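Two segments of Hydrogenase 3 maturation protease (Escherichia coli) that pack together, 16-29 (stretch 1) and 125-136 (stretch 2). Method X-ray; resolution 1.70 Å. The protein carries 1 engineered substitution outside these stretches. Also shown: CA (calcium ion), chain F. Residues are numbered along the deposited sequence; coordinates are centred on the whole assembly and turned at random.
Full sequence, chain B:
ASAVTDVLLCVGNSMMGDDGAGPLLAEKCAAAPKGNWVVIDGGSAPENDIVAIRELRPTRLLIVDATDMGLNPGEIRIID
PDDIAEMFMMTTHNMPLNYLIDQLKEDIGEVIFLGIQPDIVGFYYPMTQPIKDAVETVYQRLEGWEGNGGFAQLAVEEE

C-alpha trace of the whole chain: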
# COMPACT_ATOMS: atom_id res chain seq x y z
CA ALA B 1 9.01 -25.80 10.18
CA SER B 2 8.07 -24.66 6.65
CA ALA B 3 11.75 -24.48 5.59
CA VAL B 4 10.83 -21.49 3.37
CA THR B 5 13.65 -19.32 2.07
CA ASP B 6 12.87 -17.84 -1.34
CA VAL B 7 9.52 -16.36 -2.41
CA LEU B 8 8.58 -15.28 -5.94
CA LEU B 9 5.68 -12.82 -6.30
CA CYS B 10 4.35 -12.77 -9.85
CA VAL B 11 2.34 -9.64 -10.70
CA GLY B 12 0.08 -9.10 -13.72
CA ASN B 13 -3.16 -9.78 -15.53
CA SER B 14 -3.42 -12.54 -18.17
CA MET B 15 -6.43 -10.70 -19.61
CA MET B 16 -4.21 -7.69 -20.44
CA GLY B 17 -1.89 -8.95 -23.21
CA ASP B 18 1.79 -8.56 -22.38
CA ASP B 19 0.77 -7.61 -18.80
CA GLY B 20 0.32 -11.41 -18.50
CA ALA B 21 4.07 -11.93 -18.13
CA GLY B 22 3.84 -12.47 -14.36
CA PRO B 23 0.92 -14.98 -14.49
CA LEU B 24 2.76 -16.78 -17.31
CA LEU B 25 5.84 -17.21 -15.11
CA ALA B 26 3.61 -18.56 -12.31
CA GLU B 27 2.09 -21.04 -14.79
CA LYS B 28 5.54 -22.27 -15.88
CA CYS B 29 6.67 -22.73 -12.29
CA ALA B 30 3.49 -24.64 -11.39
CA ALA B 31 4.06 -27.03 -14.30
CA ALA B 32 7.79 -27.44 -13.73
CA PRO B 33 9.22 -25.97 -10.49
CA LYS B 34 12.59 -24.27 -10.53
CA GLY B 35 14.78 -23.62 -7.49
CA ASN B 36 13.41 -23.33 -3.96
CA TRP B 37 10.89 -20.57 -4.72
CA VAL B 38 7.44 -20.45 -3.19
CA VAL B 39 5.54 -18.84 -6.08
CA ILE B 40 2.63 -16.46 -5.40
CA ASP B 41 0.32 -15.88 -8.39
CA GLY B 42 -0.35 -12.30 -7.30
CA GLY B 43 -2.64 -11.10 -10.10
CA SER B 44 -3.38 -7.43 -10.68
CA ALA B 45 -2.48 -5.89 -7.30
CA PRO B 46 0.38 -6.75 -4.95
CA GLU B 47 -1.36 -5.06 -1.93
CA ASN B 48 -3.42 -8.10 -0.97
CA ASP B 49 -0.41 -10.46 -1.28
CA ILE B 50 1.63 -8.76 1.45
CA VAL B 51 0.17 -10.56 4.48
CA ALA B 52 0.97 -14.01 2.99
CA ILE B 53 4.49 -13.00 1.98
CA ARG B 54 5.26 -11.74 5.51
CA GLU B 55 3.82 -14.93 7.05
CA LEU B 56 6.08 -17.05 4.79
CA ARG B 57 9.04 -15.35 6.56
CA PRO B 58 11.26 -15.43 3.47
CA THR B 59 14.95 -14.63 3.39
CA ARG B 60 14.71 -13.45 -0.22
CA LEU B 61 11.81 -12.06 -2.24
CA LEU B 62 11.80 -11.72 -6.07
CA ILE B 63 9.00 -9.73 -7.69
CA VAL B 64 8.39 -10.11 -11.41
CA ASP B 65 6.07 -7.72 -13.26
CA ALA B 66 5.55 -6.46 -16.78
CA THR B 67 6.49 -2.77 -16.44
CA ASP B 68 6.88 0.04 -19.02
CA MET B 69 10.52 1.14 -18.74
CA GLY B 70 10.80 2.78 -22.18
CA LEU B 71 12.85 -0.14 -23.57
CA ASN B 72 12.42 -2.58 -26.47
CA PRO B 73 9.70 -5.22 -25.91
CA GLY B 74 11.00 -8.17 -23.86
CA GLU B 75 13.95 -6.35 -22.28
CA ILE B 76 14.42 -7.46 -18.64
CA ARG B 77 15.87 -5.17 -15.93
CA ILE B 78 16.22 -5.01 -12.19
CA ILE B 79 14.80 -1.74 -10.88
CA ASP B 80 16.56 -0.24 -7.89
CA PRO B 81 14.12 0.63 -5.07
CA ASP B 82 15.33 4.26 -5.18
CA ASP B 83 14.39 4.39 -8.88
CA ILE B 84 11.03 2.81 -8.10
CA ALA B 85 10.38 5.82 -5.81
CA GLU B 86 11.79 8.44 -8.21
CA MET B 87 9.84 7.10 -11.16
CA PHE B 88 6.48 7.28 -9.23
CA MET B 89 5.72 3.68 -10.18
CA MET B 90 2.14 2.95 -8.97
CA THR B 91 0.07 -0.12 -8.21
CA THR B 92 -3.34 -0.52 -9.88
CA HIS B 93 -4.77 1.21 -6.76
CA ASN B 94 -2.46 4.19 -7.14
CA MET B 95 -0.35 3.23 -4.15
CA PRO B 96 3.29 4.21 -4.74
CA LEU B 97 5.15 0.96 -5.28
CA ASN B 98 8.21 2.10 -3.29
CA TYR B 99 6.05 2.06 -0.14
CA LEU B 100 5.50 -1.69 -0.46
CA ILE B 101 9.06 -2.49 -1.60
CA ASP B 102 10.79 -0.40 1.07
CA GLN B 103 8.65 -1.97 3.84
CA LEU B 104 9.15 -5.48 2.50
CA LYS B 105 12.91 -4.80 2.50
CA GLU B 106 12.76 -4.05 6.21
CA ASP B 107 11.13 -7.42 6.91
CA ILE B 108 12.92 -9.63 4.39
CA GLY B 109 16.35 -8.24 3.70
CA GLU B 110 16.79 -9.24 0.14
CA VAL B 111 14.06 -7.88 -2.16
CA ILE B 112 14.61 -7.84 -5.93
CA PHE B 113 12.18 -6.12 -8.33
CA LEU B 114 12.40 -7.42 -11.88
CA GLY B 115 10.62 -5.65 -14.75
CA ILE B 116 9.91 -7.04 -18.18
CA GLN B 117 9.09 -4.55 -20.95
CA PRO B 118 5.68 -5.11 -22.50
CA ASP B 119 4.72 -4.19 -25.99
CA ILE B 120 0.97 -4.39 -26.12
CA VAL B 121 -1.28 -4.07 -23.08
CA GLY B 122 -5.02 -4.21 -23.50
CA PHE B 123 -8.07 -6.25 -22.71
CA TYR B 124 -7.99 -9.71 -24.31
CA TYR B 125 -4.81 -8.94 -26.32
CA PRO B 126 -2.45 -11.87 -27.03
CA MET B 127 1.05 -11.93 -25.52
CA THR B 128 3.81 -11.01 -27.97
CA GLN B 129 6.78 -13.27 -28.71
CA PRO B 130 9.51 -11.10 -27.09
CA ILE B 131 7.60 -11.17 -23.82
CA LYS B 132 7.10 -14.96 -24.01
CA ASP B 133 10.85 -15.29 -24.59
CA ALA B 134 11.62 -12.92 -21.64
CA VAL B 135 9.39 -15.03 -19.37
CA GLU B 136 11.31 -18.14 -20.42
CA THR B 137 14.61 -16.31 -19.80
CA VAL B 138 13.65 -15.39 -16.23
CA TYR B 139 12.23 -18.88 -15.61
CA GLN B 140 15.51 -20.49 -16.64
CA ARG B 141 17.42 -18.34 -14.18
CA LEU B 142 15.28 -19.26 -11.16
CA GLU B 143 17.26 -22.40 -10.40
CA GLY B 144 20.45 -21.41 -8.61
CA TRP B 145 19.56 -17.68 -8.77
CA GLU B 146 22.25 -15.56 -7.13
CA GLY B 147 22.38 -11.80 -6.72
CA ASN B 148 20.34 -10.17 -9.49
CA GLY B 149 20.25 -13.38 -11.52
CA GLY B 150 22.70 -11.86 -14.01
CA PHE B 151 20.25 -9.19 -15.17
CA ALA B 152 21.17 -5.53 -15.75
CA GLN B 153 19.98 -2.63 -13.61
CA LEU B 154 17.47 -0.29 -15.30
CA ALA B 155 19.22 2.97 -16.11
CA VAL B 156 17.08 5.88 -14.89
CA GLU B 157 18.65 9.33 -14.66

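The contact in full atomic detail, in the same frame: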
# COMPACT_ATOMS: atom_id res chain seq x y z
N MET B 16 -4.71 -8.99 -19.98
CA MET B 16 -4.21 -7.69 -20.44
C MET B 16 -2.96 -7.80 -21.33
O MET B 16 -2.02 -7.00 -21.20
CB MET B 16 -4.03 -6.73 -19.27
CG MET B 16 -5.35 -6.25 -18.62
SD MET B 16 -6.39 -5.15 -19.66
CE MET B 16 -5.50 -3.66 -19.55
N GLY B 17 -2.97 -8.79 -22.22
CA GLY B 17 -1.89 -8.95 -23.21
C GLY B 17 -0.54 -9.19 -22.56
O GLY B 17 -0.38 -10.13 -21.76
N ASP B 18 0.45 -8.38 -22.93
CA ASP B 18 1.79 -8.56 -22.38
C ASP B 18 1.86 -8.33 -20.86
O ASP B 18 2.83 -8.78 -20.24
CB ASP B 18 2.82 -7.67 -23.10
CG ASP B 18 3.15 -8.17 -24.50
OD1 ASP B 18 2.99 -9.39 -24.76
OD2 ASP B 18 3.59 -7.32 -25.34
N ASP B 19 0.85 -7.68 -20.28
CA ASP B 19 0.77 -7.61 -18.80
C ASP B 19 0.64 -8.99 -18.15
O ASP B 19 0.73 -9.10 -16.90
CB ASP B 19 -0.37 -6.71 -18.33
CG ASP B 19 -0.18 -6.31 -16.88
OD1 ASP B 19 0.96 -5.92 -16.56
OD2 ASP B 19 -1.12 -6.46 -16.06
N GLY B 20 0.40 -10.02 -18.97
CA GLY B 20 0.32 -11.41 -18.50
C GLY B 20 1.65 -12.07 -18.17
O GLY B 20 1.68 -13.24 -17.82
N ALA B 21 2.75 -11.31 -18.26
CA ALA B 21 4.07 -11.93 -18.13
C ALA B 21 4.20 -12.61 -16.76
O ALA B 21 4.69 -13.75 -16.66
CB ALA B 21 5.14 -10.90 -18.31
N GLY B 22 3.73 -11.93 -15.73
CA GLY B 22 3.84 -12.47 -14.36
C GLY B 22 3.03 -13.76 -14.20
O GLY B 22 3.57 -14.78 -13.80
N PRO B 23 1.71 -13.74 -14.48
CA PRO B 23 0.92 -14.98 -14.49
C PRO B 23 1.51 -16.09 -15.35
O PRO B 23 1.48 -17.25 -14.94
CB PRO B 23 -0.44 -14.52 -15.01
CG PRO B 23 -0.51 -13.06 -14.59
CD PRO B 23 0.87 -12.53 -14.61
N LEU B 24 2.12 -15.75 -16.49
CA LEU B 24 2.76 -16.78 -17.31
C LEU B 24 3.93 -17.45 -16.56
O LEU B 24 4.06 -18.69 -16.57
CB LEU B 24 3.22 -16.25 -18.70
CG LEU B 24 3.88 -17.32 -19.56
CD1 LEU B 24 2.89 -18.46 -19.92
CD2 LEU B 24 4.51 -16.72 -20.82
N LEU B 25 4.77 -16.65 -15.92
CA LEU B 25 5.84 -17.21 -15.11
C LEU B 25 5.31 -18.16 -14.03
O LEU B 25 5.90 -19.25 -13.81
CB LEU B 25 6.69 -16.11 -14.46
CG LEU B 25 7.93 -16.61 -13.72
CD1 LEU B 25 8.78 -17.50 -14.67
CD2 LEU B 25 8.77 -15.48 -13.17
N ALA B 26 4.25 -17.74 -13.34
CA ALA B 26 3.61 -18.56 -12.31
C ALA B 26 3.11 -19.88 -12.91
O ALA B 26 3.27 -20.93 -12.32
CB ALA B 26 2.50 -17.77 -11.64
N GLU B 27 2.54 -19.82 -14.11
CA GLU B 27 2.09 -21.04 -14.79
C GLU B 27 3.25 -22.01 -15.09
O GLU B 27 3.11 -23.24 -14.88
CB GLU B 27 1.37 -20.69 -16.09
CG GLU B 27 0.89 -21.95 -16.79
CD GLU B 27 -0.23 -21.72 -17.76
OE1 GLU B 27 -0.52 -22.67 -18.54
OE2 GLU B 27 -0.81 -20.62 -17.77
N LYS B 28 4.36 -21.47 -15.58
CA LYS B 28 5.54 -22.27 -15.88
C LYS B 28 6.08 -22.95 -14.64
O LYS B 28 6.41 -24.12 -14.66
CB LYS B 28 6.63 -21.41 -16.52
CG LYS B 28 6.31 -20.96 -17.93
CD LYS B 28 7.48 -20.13 -18.45
CE LYS B 28 7.30 -19.71 -19.88
NZ LYS B 28 7.53 -20.80 -20.84
N CYS B 29 6.17 -22.19 -13.55
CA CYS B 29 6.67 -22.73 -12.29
C CYS B 29 5.76 -23.81 -11.73
O CYS B 29 6.24 -24.76 -11.11
CB CYS B 29 6.85 -21.62 -11.26
SG CYS B 29 8.14 -20.44 -11.69
N TYR B 125 -5.92 -8.89 -25.36
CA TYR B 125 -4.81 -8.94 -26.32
C TYR B 125 -4.01 -10.24 -26.11
O TYR B 125 -3.92 -10.76 -24.97
CB TYR B 125 -3.86 -7.77 -26.10
CG TYR B 125 -4.35 -6.39 -26.52
CD1 TYR B 125 -5.68 -6.17 -26.96
CD2 TYR B 125 -3.48 -5.31 -26.48
CE1 TYR B 125 -6.10 -4.90 -27.31
CE2 TYR B 125 -3.90 -4.04 -26.82
CZ TYR B 125 -5.21 -3.84 -27.27
OH TYR B 125 -5.62 -2.56 -27.60
N PRO B 126 -3.37 -10.75 -27.18
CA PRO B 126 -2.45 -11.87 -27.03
C PRO B 126 -1.15 -11.36 -26.41
O PRO B 126 -0.94 -10.14 -26.35
CB PRO B 126 -2.21 -12.30 -28.48
CG PRO B 126 -2.33 -11.01 -29.26
CD PRO B 126 -3.47 -10.30 -28.59
N MET B 127 -0.32 -12.27 -25.92
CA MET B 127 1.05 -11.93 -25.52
C MET B 127 1.96 -11.94 -26.75
O MET B 127 1.81 -12.81 -27.63
CB MET B 127 1.54 -12.94 -24.47
CG MET B 127 2.98 -12.77 -24.00
SD MET B 127 3.38 -13.90 -22.63
CE MET B 127 1.85 -13.73 -21.70
N THR B 128 2.91 -11.02 -26.83
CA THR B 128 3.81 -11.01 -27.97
C THR B 128 5.05 -11.87 -27.74
O THR B 128 5.42 -12.18 -26.60
CB THR B 128 4.19 -9.58 -28.41
OG1 THR B 128 4.98 -8.96 -27.39
CG2 THR B 128 2.93 -8.73 -28.71
N GLN B 129 5.67 -12.32 -28.82
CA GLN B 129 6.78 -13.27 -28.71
C GLN B 129 7.95 -12.81 -27.81
O GLN B 129 8.47 -13.63 -27.05
CB GLN B 129 7.28 -13.67 -30.09
CG GLN B 129 8.20 -14.88 -30.11
CD GLN B 129 7.53 -16.13 -29.61
OE1 GLN B 129 6.47 -16.54 -30.10
NE2 GLN B 129 8.15 -16.75 -28.63
N PRO B 130 8.41 -11.55 -27.96
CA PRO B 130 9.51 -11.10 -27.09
C PRO B 130 9.22 -11.20 -25.60
O PRO B 130 10.14 -11.47 -24.81
CB PRO B 130 9.69 -9.65 -27.53
CG PRO B 130 9.39 -9.70 -28.96
CD PRO B 130 8.11 -10.52 -28.96
N ILE B 131 7.95 -11.07 -25.23
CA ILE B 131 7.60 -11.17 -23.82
C ILE B 131 7.57 -12.65 -23.40
O ILE B 131 8.01 -13.00 -22.32
CB ILE B 131 6.25 -10.41 -23.57
CG1 ILE B 131 6.55 -8.90 -23.49
CG2 ILE B 131 5.58 -10.88 -22.29
CD1 ILE B 131 6.86 -8.23 -24.83
N LYS B 132 7.10 -13.52 -24.28
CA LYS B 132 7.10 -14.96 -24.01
C LYS B 132 8.50 -15.44 -23.80
O LYS B 132 8.76 -16.19 -22.85
CB LYS B 132 6.44 -15.74 -25.15
CG LYS B 132 4.93 -15.50 -25.26
CD LYS B 132 4.40 -16.31 -26.44
CE LYS B 132 3.00 -15.94 -26.80
NZ LYS B 132 2.47 -16.96 -27.74
N ASP B 133 9.41 -15.02 -24.69
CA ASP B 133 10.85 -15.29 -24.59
C ASP B 133 11.47 -14.75 -23.27
O ASP B 133 12.31 -15.41 -22.65
CB ASP B 133 11.60 -14.67 -25.78
CG ASP B 133 11.26 -15.32 -27.12
OD1 ASP B 133 10.67 -16.42 -27.16
OD2 ASP B 133 11.60 -14.71 -28.15
N ALA B 134 11.07 -13.53 -22.86
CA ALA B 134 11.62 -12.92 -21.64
C ALA B 134 11.18 -13.76 -20.45
O ALA B 134 11.95 -13.97 -19.51
CB ALA B 134 11.09 -11.45 -21.48
N VAL B 135 9.92 -14.21 -20.48
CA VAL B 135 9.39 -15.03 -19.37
C VAL B 135 10.15 -16.35 -19.25
O VAL B 135 10.58 -16.74 -18.17
CB VAL B 135 7.84 -15.22 -19.46
CG1 VAL B 135 7.42 -16.24 -18.41
CG2 VAL B 135 7.15 -13.86 -19.22
N GLU B 136 10.40 -16.98 -20.39
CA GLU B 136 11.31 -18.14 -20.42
C GLU B 136 12.72 -17.83 -19.88
O GLU B 136 13.29 -18.63 -19.14
CB GLU B 136 11.36 -18.70 -21.84
CG GLU B 136 12.10 -20.04 -21.98
CD GLU B 136 11.47 -21.23 -21.23
OE1 GLU B 136 10.27 -21.24 -20.86
OE2 GLU B 136 12.22 -22.21 -21.02
CA CA F . 2.15 -5.14 -14.70
O HOH W 1 2.55 -3.25 -13.26
O HOH W 2 0.92 -4.79 -12.61
O HOH W 3 1.40 -3.24 -15.64

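The contact between the two stretches buries 632 Å² and is organised around Val 135, Asp 18 and Met 127. Val 135 contributes most, as a knob set among Ala 21, Leu 24, Leu 25 and Lys 28 on helix 21-29. Its CA-to-CB bond points toward that helix, and with chi1 in the t well, CG2 lies 3.7 Å from Ala 21 CB and CG1 lies 4.0 Å from Leu 25 CB, while Leu 24 CD2 is near both Val 135 methyls, 3.8 Å from CG1 and 4.2 Å from CG2. The same CG1 is 3.8 Å from Lys 28 CE, so the aliphatic part of the lysine closes the pocket before its NZ forms a salt bridge with Glu 136 OE1 at 2.8 Å. The helix axes approach to 9.7 Å and their directions differ by 45°.

Asp 18 supplies the polar anchor near the start of helix 129-136. Both carboxylate oxygens are engaged by one residue: Thr 128 N donates to Asp 18 OD1 at 2.6 Å in a nearly linear bond (170°), and Thr 128 OG1 donates to Asp 18 OD2 at 3.0 Å. Although the CA-to-CB bond of Asp 18 points sideways, the end of its side chain comes nearer the other stretch and makes these bonds possible. OD2 also lies 3.4 Å from Ile 131 CD1.

Met 127 links these polar and apolar regions. Its CA is 3.3 Å from Asp 18 OD1, while chi1 and chi2, both t, carry SD to 3.5 Å from Leu 24 CD2, and chi3, at -41°, turns CE to 3.9 Å from Gly 20 C. Close backbone packing continues at Gly 17, whose CA makes a CA-H...O contact with Tyr 125 O at 3.2 Å. An ideal CB on Gly 17 would lie 2.9 Å from Tyr 125 CB, a clash, and its positive phi likewise favours glycine.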